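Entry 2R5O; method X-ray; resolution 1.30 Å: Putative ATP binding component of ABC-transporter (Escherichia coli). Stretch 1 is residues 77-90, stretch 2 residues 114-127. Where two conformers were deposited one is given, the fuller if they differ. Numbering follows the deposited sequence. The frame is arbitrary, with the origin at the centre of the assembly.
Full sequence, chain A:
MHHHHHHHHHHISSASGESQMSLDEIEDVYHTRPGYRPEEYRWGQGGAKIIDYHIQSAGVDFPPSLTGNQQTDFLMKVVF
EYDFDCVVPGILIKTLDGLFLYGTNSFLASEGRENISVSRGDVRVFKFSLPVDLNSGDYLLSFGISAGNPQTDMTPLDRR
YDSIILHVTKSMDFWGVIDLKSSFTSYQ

Stretch 1 (77-90) KVVFEYDFDCVVPG
Stretch 2, residues 114-127: ENISVSRGDVRVFK

A regular antiparallel ladder, an S119-D122 turn with an irregular stretch facing it, and a short antiparallel pairing at F84 with V118, after which the chain turns a corner, bring residues 77-90 against residues 114-127, burying 1043 Å² in all. Strand 77-80 runs against strand 123-127 at 147° between their N-to-C directions, axes 4.7 Å apart at closest approach. V78 and R124 form the hydrogen-bonded pair: V78 N to R124 O and R124 N to V78 O are both 2.9 Å. K77 with V125 and V79 with V123 are the non-hydrogen-bonded pairs, their CA atoms 4.4 Å apart.

The ladder ends where a type II turn, S119 to D122, meets F80. F80 N donates to D122 O at 2.9 Å, and F80 O receives G121 N at 2.8 Å. G121 sits at phi/psi 90/-13, where a CB would jam against the preceding carbonyl; glycine fits this position. The D122 side chain (m) braces the turn, its OD2 taking S119 N at 2.8 Å and forming a salt bridge with R124 NH2, also 2.8 Å.

Beyond the turn, D83 (m) swings OD1 to R120 N, 2.7 Å, while a weak bond links R120 NH1 to E81 O at 3.4 Å. Y82 O is buried here without a partner. Pairing resumes at F84 and V118: F84 N to V118 O is 3.1 Å, V118 N to F84 O 3.0 Å. The first stretch then turns a corner at D85, and V87 N reaches I116 O at 2.8 Å. A water closes the gap beside that bond, donating to V87 O at 2.7 Å and accepting from I116 N at 2.8 Å.

Shape centres on V118 and the rings of F80, F84 and F126. V118 (m) is the central knob: its CG2 lies over one face of the F80 ring, 3.6 Å from F80 CG, yet meets the F84 ring at its edge, 3.9 Å from F84 CD2. The same methyl is 3.9 Å from V87 CG1, so one small branch fills a pocket walled by three side chains. F80 (m, chi2 -87°) extends that wall to F126, with F80 CZ 4.1 Å from F126 CE2 at the edge of the F126 ring. Over one face of F126 (m, chi2 -64°) lies P89, its CG 3.7 Å from F126 CG, a CH-pi contact; V78 (t) abuts the ring edge, CG2 to F126 CE2 3.9 Å. V87 (m) meets I116 (m, t), CG2 to CG2 at 3.6 Å. The rule is economical: aliphatic groups lie over the faces of F80 and F126 and pack against one another where no ring intervenes.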

# COMPACT_ATOMS: atom_id res chain seq x y z
N LYS A 77 20.15 2.86 15.37
CA LYS A 77 21.51 2.64 15.86
C LYS A 77 21.46 1.63 16.99
O LYS A 77 20.65 1.75 17.91
CB LYS A 77 22.11 3.94 16.37
CG LYS A 77 23.55 3.77 16.82
CD LYS A 77 24.28 5.10 17.07
CE LYS A 77 23.85 5.72 18.37
NZ LYS A 77 24.79 6.80 18.84
N VAL A 78 22.34 0.64 16.92
CA VAL A 78 22.35 -0.49 17.86
C VAL A 78 23.75 -0.67 18.43
O VAL A 78 24.74 -0.63 17.68
CB VAL A 78 21.95 -1.80 17.18
CG1 VAL A 78 21.88 -2.94 18.20
CG2 VAL A 78 20.63 -1.64 16.45
N VAL A 79 23.83 -0.92 19.74
CA VAL A 79 25.07 -1.37 20.37
C VAL A 79 24.92 -2.84 20.75
O VAL A 79 23.91 -3.24 21.32
CB VAL A 79 25.47 -0.49 21.59
CG1 VAL A 79 24.41 -0.44 22.71
CG2 VAL A 79 26.81 -0.96 22.18
N PHE A 80 25.92 -3.65 20.40
CA PHE A 80 25.91 -5.10 20.63
C PHE A 80 26.79 -5.45 21.81
O PHE A 80 27.92 -4.98 21.91
CB PHE A 80 26.37 -5.82 19.36
CG PHE A 80 25.43 -5.60 18.21
CD1 PHE A 80 24.33 -6.44 18.04
CD2 PHE A 80 25.60 -4.55 17.34
CE1 PHE A 80 23.44 -6.24 17.01
CE2 PHE A 80 24.71 -4.35 16.30
CZ PHE A 80 23.63 -5.20 16.13
N GLU A 81 26.24 -6.24 22.73
CA GLU A 81 26.95 -6.63 23.96
C GLU A 81 27.75 -7.93 23.78
O GLU A 81 28.63 -8.22 24.60
CB GLU A 81 25.96 -6.70 25.12
CG GLU A 81 25.57 -5.29 25.65
CD GLU A 81 24.19 -4.80 25.24
OE1 GLU A 81 24.09 -4.01 24.26
OE2 GLU A 81 23.21 -5.17 25.92
N TYR A 82 27.47 -8.69 22.73
CA TYR A 82 28.13 -9.96 22.45
C TYR A 82 28.47 -10.04 20.96
O TYR A 82 27.92 -9.27 20.15
CB TYR A 82 27.20 -11.12 22.81
CG TYR A 82 26.77 -11.12 24.26
CD1 TYR A 82 27.59 -11.66 25.23
CD2 TYR A 82 25.54 -10.60 24.66
CE1 TYR A 82 27.23 -11.66 26.56
CE2 TYR A 82 25.16 -10.61 26.00
CZ TYR A 82 26.01 -11.15 26.94
OH TYR A 82 25.66 -11.16 28.26
N ASP A 83 29.34 -10.97 20.59
CA ASP A 83 29.50 -11.36 19.19
C ASP A 83 28.21 -12.05 18.72
O ASP A 83 27.66 -12.86 19.46
CB ASP A 83 30.63 -12.39 19.01
CG ASP A 83 31.98 -11.85 19.38
OD1 ASP A 83 32.16 -10.64 19.59
OD2 ASP A 83 32.91 -12.69 19.44
N PHE A 84 27.78 -11.76 17.48
CA PHE A 84 26.70 -12.49 16.83
C PHE A 84 27.09 -12.72 15.37
O PHE A 84 27.59 -11.81 14.71
CB PHE A 84 25.40 -11.67 16.85
CG PHE A 84 24.82 -11.44 18.23
CD1 PHE A 84 23.99 -12.39 18.82
CD2 PHE A 84 25.04 -10.25 18.90
CE1 PHE A 84 23.41 -12.16 20.07
CE2 PHE A 84 24.48 -10.02 20.15
CZ PHE A 84 23.68 -10.97 20.73
N ASP A 85 26.80 -13.91 14.86
CA ASP A 85 27.07 -14.24 13.45
C ASP A 85 26.09 -13.63 12.44
O ASP A 85 26.46 -13.37 11.29
CB ASP A 85 27.12 -15.75 13.25
CG ASP A 85 28.25 -16.42 14.02
OD1 ASP A 85 29.31 -15.79 14.23
OD2 ASP A 85 28.07 -17.60 14.39
N CYS A 86 24.83 -13.42 12.86
CA CYS A 86 23.78 -13.00 11.95
C CYS A 86 22.73 -12.14 12.65
O CYS A 86 21.82 -12.67 13.29
CB CYS A 86 23.12 -14.21 11.29
SG CYS A 86 21.84 -13.83 10.06
N VAL A 87 22.88 -10.83 12.57
CA VAL A 87 21.94 -9.92 13.23
C VAL A 87 20.96 -9.42 12.18
O VAL A 87 21.33 -9.20 11.01
CB VAL A 87 22.63 -8.77 13.99
CG1 VAL A 87 23.62 -9.36 15.00
CG2 VAL A 87 23.37 -7.80 13.06
N VAL A 88 19.72 -9.21 12.60
CA VAL A 88 18.63 -8.97 11.70
C VAL A 88 17.78 -7.84 12.27
O VAL A 88 16.92 -8.04 13.13
CB VAL A 88 17.78 -10.24 11.56
CG1 VAL A 88 16.60 -10.00 10.64
CG2 VAL A 88 18.64 -11.39 11.01
N PRO A 89 18.04 -6.61 11.81
CA PRO A 89 17.17 -5.48 12.15
C PRO A 89 15.86 -5.57 11.40
O PRO A 89 15.81 -6.12 10.31
CB PRO A 89 17.96 -4.27 11.70
CG PRO A 89 18.86 -4.79 10.65
CD PRO A 89 19.19 -6.20 11.00
N GLY A 90 14.81 -4.97 11.94
CA GLY A 90 13.53 -4.97 11.28
C GLY A 90 12.67 -3.79 11.65
O GLY A 90 12.93 -3.10 12.65
N GLU A 114 21.66 -9.71 2.38
CA GLU A 114 22.37 -9.23 3.57
C GLU A 114 22.58 -10.31 4.60
O GLU A 114 21.62 -10.99 4.99
CB GLU A 114 21.53 -8.12 4.23
CG GLU A 114 21.44 -6.86 3.40
CD GLU A 114 22.63 -5.93 3.52
OE1 GLU A 114 23.40 -6.04 4.50
OE2 GLU A 114 22.77 -5.07 2.63
N ASN A 115 23.82 -10.45 5.04
CA ASN A 115 24.16 -11.19 6.25
C ASN A 115 25.14 -10.35 7.05
O ASN A 115 26.22 -10.06 6.57
CB ASN A 115 24.77 -12.57 5.97
CG ASN A 115 24.93 -13.39 7.25
OD1 ASN A 115 24.01 -14.10 7.64
ND2 ASN A 115 26.07 -13.25 7.93
N ILE A 116 24.75 -10.01 8.27
CA ILE A 116 25.45 -9.04 9.09
C ILE A 116 25.99 -9.70 10.36
O ILE A 116 25.23 -10.18 11.19
CB ILE A 116 24.50 -7.88 9.48
CG1 ILE A 116 23.76 -7.34 8.24
CG2 ILE A 116 25.29 -6.78 10.16
CD1 ILE A 116 22.53 -6.53 8.56
N SER A 117 27.31 -9.70 10.50
CA SER A 117 27.96 -10.20 11.72
C SER A 117 28.52 -9.01 12.49
O SER A 117 28.92 -8.01 11.91
CB SER A 117 29.06 -11.20 11.39
OG SER A 117 30.01 -10.59 10.55
N VAL A 118 28.54 -9.15 13.80
CA VAL A 118 29.03 -8.10 14.70
C VAL A 118 29.89 -8.71 15.79
O VAL A 118 29.80 -9.90 16.08
CB VAL A 118 27.88 -7.32 15.36
CG1 VAL A 118 26.98 -6.70 14.29
CG2 VAL A 118 27.11 -8.20 16.32
N SER A 119 30.75 -7.87 16.36
CA SER A 119 31.54 -8.22 17.53
C SER A 119 31.04 -7.48 18.76
O SER A 119 30.47 -6.40 18.66
CB SER A 119 33.01 -7.86 17.31
OG SER A 119 33.54 -8.48 16.15
N ARG A 120 31.31 -8.06 19.92
CA ARG A 120 31.02 -7.44 21.20
C ARG A 120 31.52 -6.00 21.21
O ARG A 120 32.69 -5.74 20.87
CB ARG A 120 31.67 -8.26 22.31
CG ARG A 120 31.60 -7.65 23.68
CD ARG A 120 31.93 -8.70 24.75
NE ARG A 120 32.70 -8.14 25.85
CZ ARG A 120 32.22 -7.35 26.80
NH1 ARG A 120 30.94 -6.98 26.80
NH2 ARG A 120 33.02 -6.92 27.76
N GLY A 121 30.66 -5.08 21.63
CA GLY A 121 30.98 -3.66 21.69
C GLY A 121 30.69 -2.87 20.43
O GLY A 121 30.72 -1.64 20.47
N ASP A 122 30.42 -3.54 19.32
CA ASP A 122 30.19 -2.84 18.08
C ASP A 122 28.93 -1.95 18.15
O ASP A 122 27.93 -2.32 18.77
CB ASP A 122 30.02 -3.81 16.91
CG ASP A 122 31.32 -4.39 16.40
OD1 ASP A 122 32.40 -4.02 16.90
OD2 ASP A 122 31.20 -5.22 15.46
N VAL A 123 29.00 -0.82 17.45
CA VAL A 123 27.87 0.09 17.28
C VAL A 123 27.63 0.15 15.78
O VAL A 123 28.56 0.38 15.01
CB VAL A 123 28.19 1.49 17.84
CG1 VAL A 123 27.00 2.44 17.67
CG2 VAL A 123 28.58 1.38 19.30
N ARG A 124 26.40 -0.10 15.36
CA ARG A 124 26.05 -0.15 13.94
C ARG A 124 24.78 0.65 13.69
O ARG A 124 23.90 0.70 14.53
CB ARG A 124 25.80 -1.58 13.48
CG ARG A 124 26.92 -2.55 13.71
CD ARG A 124 28.07 -2.34 12.76
NE ARG A 124 29.15 -3.31 13.03
CZ ARG A 124 29.27 -4.50 12.46
NH1 ARG A 124 28.39 -4.93 11.55
NH2 ARG A 124 30.28 -5.27 12.81
N VAL A 125 24.68 1.20 12.49
CA VAL A 125 23.48 1.86 12.04
C VAL A 125 22.92 1.06 10.87
O VAL A 125 23.65 0.61 9.98
CB VAL A 125 23.78 3.31 11.63
CG1 VAL A 125 22.54 3.95 11.02
CG2 VAL A 125 24.26 4.10 12.83
N PHE A 126 21.61 0.91 10.87
CA PHE A 126 20.87 0.21 9.83
C PHE A 126 19.80 1.11 9.27
O PHE A 126 19.14 1.81 10.03
CB PHE A 126 20.24 -1.05 10.41
CG PHE A 126 21.23 -1.96 11.10
CD1 PHE A 126 22.25 -2.58 10.39
CD2 PHE A 126 21.19 -2.12 12.46
CE1 PHE A 126 23.17 -3.41 11.05
CE2 PHE A 126 22.08 -2.96 13.13
CZ PHE A 126 23.06 -3.60 12.42
N LYS A 127 19.63 1.08 7.95
CA LYS A 127 18.71 1.98 7.28
C LYS A 127 17.71 1.23 6.42
O LYS A 127 18.11 0.45 5.54
CB LYS A 127 19.52 2.97 6.42
CG LYS A 127 18.63 3.92 5.62
CD LYS A 127 19.41 5.00 4.92
CE LYS A 127 20.08 4.55 3.67
NZ LYS A 127 20.54 5.79 2.93
O HOH W 1 22.12 -10.77 9.01